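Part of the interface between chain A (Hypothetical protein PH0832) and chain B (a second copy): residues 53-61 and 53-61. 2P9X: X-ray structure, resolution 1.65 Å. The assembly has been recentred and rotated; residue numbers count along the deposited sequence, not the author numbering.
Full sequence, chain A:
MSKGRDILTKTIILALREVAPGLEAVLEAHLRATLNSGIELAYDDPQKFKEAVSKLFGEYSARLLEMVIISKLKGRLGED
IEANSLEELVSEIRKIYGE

Chain A (53-61) VSKLFGEYS
Chain B (53-61) VSKLFGEYS

The two copies meet backbone to backbone at a glycine: the CA atoms of A:Gly58 and B:Gly58 lie 3.8 Å apart, as close as neighbours along one chain. Both glycines have positive phi (phi/psi 104/167 in A, 109/167 in B), ending helix 53-57 and occupying the N-cap position of the helix that starts at residue 59. An ideal CB on A:Gly58 would sit 2.6 Å from B:Leu56 O, and one on B:Gly58 would sit 2.6 Å from A:Leu56 O; at these backbone angles either would also jam against the preceding carbonyl.

The two 53-57 helices approach to 7.2 Å between axes, with 80° between their N-to-C directions. Residues 53-56 keep helical phi/psi; A:Phe57 and B:Phe57, still helical, are at -121/-4 and -120/-7; A:Gly58 and B:Gly58 are the first to leave helical phi/psi, and helical values return at A:Glu59 and B:Glu59. A:Gly58 N donates to A:Ser54 O (2.7 Å) and B:Gly58 N weakly to B:Ser54 O (2.8 Å). A:Lys55 O and B:Lys55 O instead accept from the partner's helix start: B:Glu59 N to A:Lys55 O is 2.6 Å with an N-H...O angle of 150°, and A:Glu59 N to B:Lys55 O is 2.7 Å at 155°. This reciprocal pair accompanies the register, in which A:Gly58 lies opposite B:Gly58.

Between these bonds like atoms face each other without bonding: A:Phe57 O and B:Phe57 O, both acceptors, are 3.4 Å apart. Each of these carbonyls accepts instead from a water. Water 3 donates to A:Leu56 O (3.0 Å) and B:Phe57 O (2.8 Å) and accepts from B:Ser61 N (3.0 Å); water 4 repeats the pattern, donating to B:Leu56 O (2.9 Å) and A:Phe57 O (2.7 Å) and accepting from A:Ser61 N (3.1 Å). Water 1 links A:Ser54 OG and B:Ser54 OG, 3.0 Å from each; both serines have chi1 t.

The leucines point CA-to-CB away, yet their t, p rotamers bring the ends back to the partner. A:Leu56 CD1 reaches B:Tyr60 CE2 at 3.6 Å, near the ring plane at its edge; B:Leu56 CD1 reaches A:Tyr60 CE2 at 3.6 Å, obliquely. Both tyrosines have chi1 m and chi2 near -65°. The CA-to-CB bonds of A:Phe57 and B:Phe57 point away (chi1 m, chi2 near -60°).

Symmetry fails in the charged pairs. B:Lys55 (m, t, t, chi4 -125°) places NZ 3.0 Å from A:Glu59 OE1 in a hydrogen-bonded salt bridge, the glutamate being t, t, -58°. A:Lys55 (m, t, t, t) extends instead to water 2, its NZ donating at 3.1 Å; that water donates weakly to B:Glu59 OE2 at 3.4 Å. B:Glu59 has chi1 144°, between wells, then t and 61°.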

ATOM      1  N   VAL A  53      10.711  -1.261  -3.896  1.00 20.12           N
ATOM      2  CA  VAL A  53       9.462  -1.919  -3.543  1.00 20.78           C
ATOM      3  C   VAL A  53       8.779  -1.149  -2.411  1.00 20.75           C
ATOM      4  O   VAL A  53       7.552  -1.043  -2.370  1.00 22.29           O
ATOM      5  CB  VAL A  53       9.705  -3.380  -3.100  1.00 19.56           C
ATOM      6  CG1 VAL A  53       8.384  -4.049  -2.746  1.00 21.81           C
ATOM      7  CG2 VAL A  53      10.418  -4.135  -4.210  1.00 21.44           C
ATOM      8  N   SER A  54       9.573  -0.615  -1.487  1.00 20.70           N
ATOM      9  CA  SER A  54       9.018   0.150  -0.377  1.00 21.75           C
ATOM     10  C   SER A  54       8.331   1.403  -0.920  1.00 22.39           C
ATOM     11  O   SER A  54       7.304   1.826  -0.399  1.00 22.20           O
ATOM     12  CB  SER A  54      10.119   0.551   0.612  1.00 23.82           C
ATOM     13  OG  SER A  54       9.556   1.178   1.757  1.00 30.56           O
ATOM     14  N   LYS A  55       8.888   1.989  -1.974  1.00 22.18           N
ATOM     15  CA  LYS A  55       8.274   3.183  -2.556  1.00 23.51           C
ATOM     16  C   LYS A  55       6.962   2.847  -3.261  1.00 23.00           C
ATOM     17  O   LYS A  55       6.076   3.688  -3.377  1.00 22.98           O
ATOM     18  CB  LYS A  55       9.238   3.865  -3.526  1.00 26.47           C
ATOM     19  CG  LYS A  55      10.223   4.779  -2.819  1.00 30.98           C
ATOM     20  CD  LYS A  55      11.365   5.200  -3.717  1.00 34.68           C
ATOM     21  CE  LYS A  55      12.337   6.087  -2.951  1.00 38.22           C
ATOM     22  NZ  LYS A  55      13.524   6.443  -3.774  1.00 41.95           N
ATOM     23  N   LEU A  56       6.828   1.606  -3.709  1.00 20.68           N
ATOM     24  CA  LEU A  56       5.611   1.190  -4.390  1.00 19.21           C
ATOM     25  C   LEU A  56       4.443   0.901  -3.449  1.00 20.72           C
ATOM     26  O   LEU A  56       3.349   1.441  -3.621  1.00 21.69           O
ATOM     27  CB  LEU A  56       5.900  -0.056  -5.238  1.00 19.99           C
ATOM     28  CG  LEU A  56       4.723  -0.699  -5.977  1.00 18.96           C
ATOM     29  CD1 LEU A  56       4.066   0.302  -6.920  1.00 20.17           C
ATOM     30  CD2 LEU A  56       5.236  -1.904  -6.759  1.00 21.04           C
ATOM     31  N   PHE A  57       4.687   0.068  -2.439  1.00 19.85           N
ATOM     32  CA  PHE A  57       3.636  -0.341  -1.511  1.00 19.56           C
ATOM     33  C   PHE A  57       3.855  -0.008  -0.041  1.00 20.25           C
ATOM     34  O   PHE A  57       2.987  -0.288   0.778  1.00 23.17           O
ATOM     35  CB  PHE A  57       3.433  -1.854  -1.605  1.00 19.98           C
ATOM     36  CG  PHE A  57       2.968  -2.337  -2.949  1.00 20.92           C
ATOM     37  CD1 PHE A  57       1.775  -1.882  -3.494  1.00 22.05           C
ATOM     38  CD2 PHE A  57       3.694  -3.311  -3.636  1.00 23.57           C
ATOM     39  CE1 PHE A  57       1.301  -2.395  -4.704  1.00 23.49           C
ATOM     40  CE2 PHE A  57       3.228  -3.832  -4.847  1.00 22.51           C
ATOM     41  CZ  PHE A  57       2.030  -3.373  -5.377  1.00 22.98           C
ATOM     42  N   GLY A  58       5.006   0.558   0.296  1.00 20.79           N
ATOM     43  CA  GLY A  58       5.276   0.861   1.689  1.00 22.05           C
ATOM     44  C   GLY A  58       6.243  -0.157   2.257  1.00 22.01           C
ATOM     45  O   GLY A  58       6.474  -1.199   1.646  1.00 22.33           O
ATOM     46  N   GLU A  59       6.795   0.128   3.435  1.00 23.04           N
ATOM     47  CA  GLU A  59       7.776  -0.762   4.047  1.00 24.41           C
ATOM     48  C   GLU A  59       7.227  -2.080   4.584  1.00 22.56           C
ATOM     49  O   GLU A  59       7.931  -3.093   4.588  1.00 22.89           O
ATOM     50  CB  GLU A  59       8.517  -0.023   5.160  1.00 29.03           C
ATOM     51  CG  GLU A  59       9.683  -0.803   5.728  1.00 36.60           C
ATOM     52  CD  GLU A  59      10.430  -0.020   6.784  1.00 41.65           C
ATOM     53  OE1 GLU A  59      10.908   1.090   6.465  1.00 42.30           O
ATOM     54  OE2 GLU A  59      10.538  -0.516   7.927  1.00 45.53           O
ATOM     55  N   TYR A  60       5.982  -2.074   5.040  1.00 21.26           N
ATOM     56  CA  TYR A  60       5.373  -3.293   5.558  1.00 22.30           C
ATOM     57  C   TYR A  60       5.254  -4.310   4.422  1.00 21.55           C
ATOM     58  O   TYR A  60       5.628  -5.477   4.568  1.00 21.65           O
ATOM     59  CB  TYR A  60       3.997  -2.982   6.152  1.00 23.00           C
ATOM     60  CG  TYR A  60       4.067  -2.056   7.348  1.00 25.01           C
ATOM     61  CD1 TYR A  60       4.653  -2.475   8.539  1.00 25.38           C
ATOM     62  CD2 TYR A  60       3.598  -0.743   7.271  1.00 26.17           C
ATOM     63  CE1 TYR A  60       4.780  -1.613   9.627  1.00 26.81           C
ATOM     64  CE2 TYR A  60       3.723   0.130   8.355  1.00 28.53           C
ATOM     65  CZ  TYR A  60       4.317  -0.315   9.529  1.00 27.11           C
ATOM     66  OH  TYR A  60       4.466   0.537  10.600  1.00 27.64           O
ATOM     67  N   SER A  61       4.749  -3.857   3.279  1.00 21.12           N
ATOM     68  CA  SER A  61       4.606  -4.733   2.127  1.00 22.40           C
ATOM     69  C   SER A  61       5.964  -5.174   1.590  1.00 20.91           C
ATOM     70  O   SER A  61       6.132  -6.329   1.197  1.00 22.21           O
ATOM     71  CB  SER A  61       3.809  -4.022   1.029  1.00 23.28           C
ATOM     72  OG  SER A  61       3.591  -4.907  -0.059  1.00 31.38           O
TER
ATOM     73  N   VAL B  53       5.220   8.633   6.018  1.00 28.16           N
ATOM     74  CA  VAL B  53       3.987   8.256   5.341  1.00 27.89           C
ATOM     75  C   VAL B  53       4.315   7.350   4.161  1.00 26.41           C
ATOM     76  O   VAL B  53       3.583   6.408   3.866  1.00 27.19           O
ATOM     77  CB  VAL B  53       3.218   9.497   4.844  1.00 29.30           C
ATOM     78  CG1 VAL B  53       1.960   9.069   4.105  1.00 29.46           C
ATOM     79  CG2 VAL B  53       2.858  10.386   6.029  1.00 30.37           C
ATOM     80  N   SER B  54       5.428   7.627   3.495  1.00 26.85           N
ATOM     81  CA  SER B  54       5.837   6.810   2.358  1.00 27.89           C
ATOM     82  C   SER B  54       6.082   5.376   2.831  1.00 28.13           C
ATOM     83  O   SER B  54       5.793   4.417   2.117  1.00 29.14           O
ATOM     84  CB  SER B  54       7.108   7.383   1.727  1.00 29.22           C
ATOM     85  OG  SER B  54       7.421   6.719   0.514  1.00 33.45           O
ATOM     86  N   LYS B  55       6.615   5.230   4.040  1.00 29.00           N
ATOM     87  CA  LYS B  55       6.893   3.904   4.592  1.00 28.96           C
ATOM     88  C   LYS B  55       5.634   3.116   4.958  1.00 29.03           C
ATOM     89  O   LYS B  55       5.672   1.892   5.087  1.00 28.51           O
ATOM     90  CB  LYS B  55       7.797   4.026   5.823  1.00 31.42           C
ATOM     91  CG  LYS B  55       9.246   4.317   5.490  1.00 35.82           C
ATOM     92  CD  LYS B  55      10.099   4.409   6.746  1.00 40.82           C
ATOM     93  CE  LYS B  55      11.557   4.633   6.398  1.00 44.07           C
ATOM     94  NZ  LYS B  55      12.437   3.597   7.002  1.00 47.23           N
ATOM     95  N   LEU B  56       4.515   3.811   5.122  1.00 27.38           N
ATOM     96  CA  LEU B  56       3.270   3.144   5.476  1.00 26.43           C
ATOM     97  C   LEU B  56       2.513   2.579   4.269  1.00 26.30           C
ATOM     98  O   LEU B  56       2.152   1.397   4.254  1.00 24.95           O
ATOM     99  CB  LEU B  56       2.358   4.108   6.247  1.00 27.25           C
ATOM    100  CG  LEU B  56       0.952   3.609   6.607  1.00 28.02           C
ATOM    101  CD1 LEU B  56       1.040   2.316   7.405  1.00 28.63           C
ATOM    102  CD2 LEU B  56       0.223   4.680   7.408  1.00 28.13           C
ATOM    103  N   PHE B  57       2.283   3.418   3.258  1.00 25.39           N
ATOM    104  CA  PHE B  57       1.538   3.006   2.067  1.00 25.23           C
ATOM    105  C   PHE B  57       2.299   3.098   0.743  1.00 23.88           C
ATOM    106  O   PHE B  57       1.789   2.654  -0.287  1.00 25.10           O
ATOM    107  CB  PHE B  57       0.262   3.848   1.919  1.00 27.72           C
ATOM    108  CG  PHE B  57      -0.722   3.692   3.046  1.00 28.38           C
ATOM    109  CD1 PHE B  57      -1.295   2.456   3.329  1.00 27.69           C
ATOM    110  CD2 PHE B  57      -1.106   4.800   3.800  1.00 29.96           C
ATOM    111  CE1 PHE B  57      -2.245   2.325   4.348  1.00 28.39           C
ATOM    112  CE2 PHE B  57      -2.054   4.678   4.819  1.00 30.08           C
ATOM    113  CZ  PHE B  57      -2.624   3.438   5.091  1.00 28.36           C
ATOM    114  N   GLY B  58       3.497   3.673   0.765  1.00 22.52           N
ATOM    115  CA  GLY B  58       4.272   3.827  -0.451  1.00 22.14           C
ATOM    116  C   GLY B  58       4.324   5.287  -0.872  1.00 22.61           C
ATOM    117  O   GLY B  58       3.563   6.104  -0.362  1.00 24.71           O
ATOM    118  N   GLU B  59       5.221   5.602  -1.801  1.00 23.32           N
ATOM    119  CA  GLU B  59       5.415   6.963  -2.304  1.00 24.48           C
ATOM    120  C   GLU B  59       4.212   7.532  -3.046  1.00 24.04           C
ATOM    121  O   GLU B  59       3.910   8.725  -2.942  1.00 24.65           O
ATOM    122  CB  GLU B  59       6.639   6.979  -3.224  1.00 29.28           C
ATOM    123  CG  GLU B  59       6.544   7.908  -4.420  1.00 39.01           C
ATOM    124  CD  GLU B  59       7.641   7.649  -5.444  1.00 42.20           C
ATOM    125  OE1 GLU B  59       7.698   6.525  -5.997  1.00 44.94           O
ATOM    126  OE2 GLU B  59       8.446   8.569  -5.691  1.00 45.30           O
ATOM    127  N   TYR B  60       3.528   6.684  -3.804  1.00 22.28           N
ATOM    128  CA  TYR B  60       2.377   7.142  -4.565  1.00 22.05           C
ATOM    129  C   TYR B  60       1.281   7.615  -3.630  1.00 22.10           C
ATOM    130  O   TYR B  60       0.711   8.685  -3.828  1.00 24.10           O
ATOM    131  CB  TYR B  60       1.868   6.020  -5.470  1.00 20.83           C
ATOM    132  CG  TYR B  60       2.903   5.583  -6.482  1.00 20.77           C
ATOM    133  CD1 TYR B  60       3.381   6.471  -7.448  1.00 20.23           C
ATOM    134  CD2 TYR B  60       3.431   4.290  -6.459  1.00 20.53           C
ATOM    135  CE1 TYR B  60       4.357   6.090  -8.367  1.00 20.65           C
ATOM    136  CE2 TYR B  60       4.413   3.898  -7.374  1.00 20.38           C
ATOM    137  CZ  TYR B  60       4.872   4.804  -8.328  1.00 20.60           C
ATOM    138  OH  TYR B  60       5.839   4.427  -9.235  1.00 21.90           O
ATOM    139  N   SER B  61       1.001   6.821  -2.603  1.00 22.82           N
ATOM    140  CA  SER B  61      -0.023   7.169  -1.623  1.00 24.23           C
ATOM    141  C   SER B  61       0.389   8.385  -0.794  1.00 24.43           C
ATOM    142  O   SER B  61      -0.433   9.248  -0.500  1.00 25.69           O
ATOM    143  CB  SER B  61      -0.286   5.978  -0.705  1.00 26.61           C
ATOM    144  OG  SER B  61      -1.430   6.213   0.104  1.00 34.84           O
TER
HETATM  145  O   HOH W   1       8.576   4.001   1.181  1.00 35.71           O
HETATM  146  O   HOH W   2      11.778   8.561  -5.261  1.00 52.00           O
HETATM  147  O   HOH W   3       1.993   3.946  -2.744  1.00 24.45           O
HETATM  148  O   HOH W   4       3.321  -1.093   3.359  1.00 22.77           O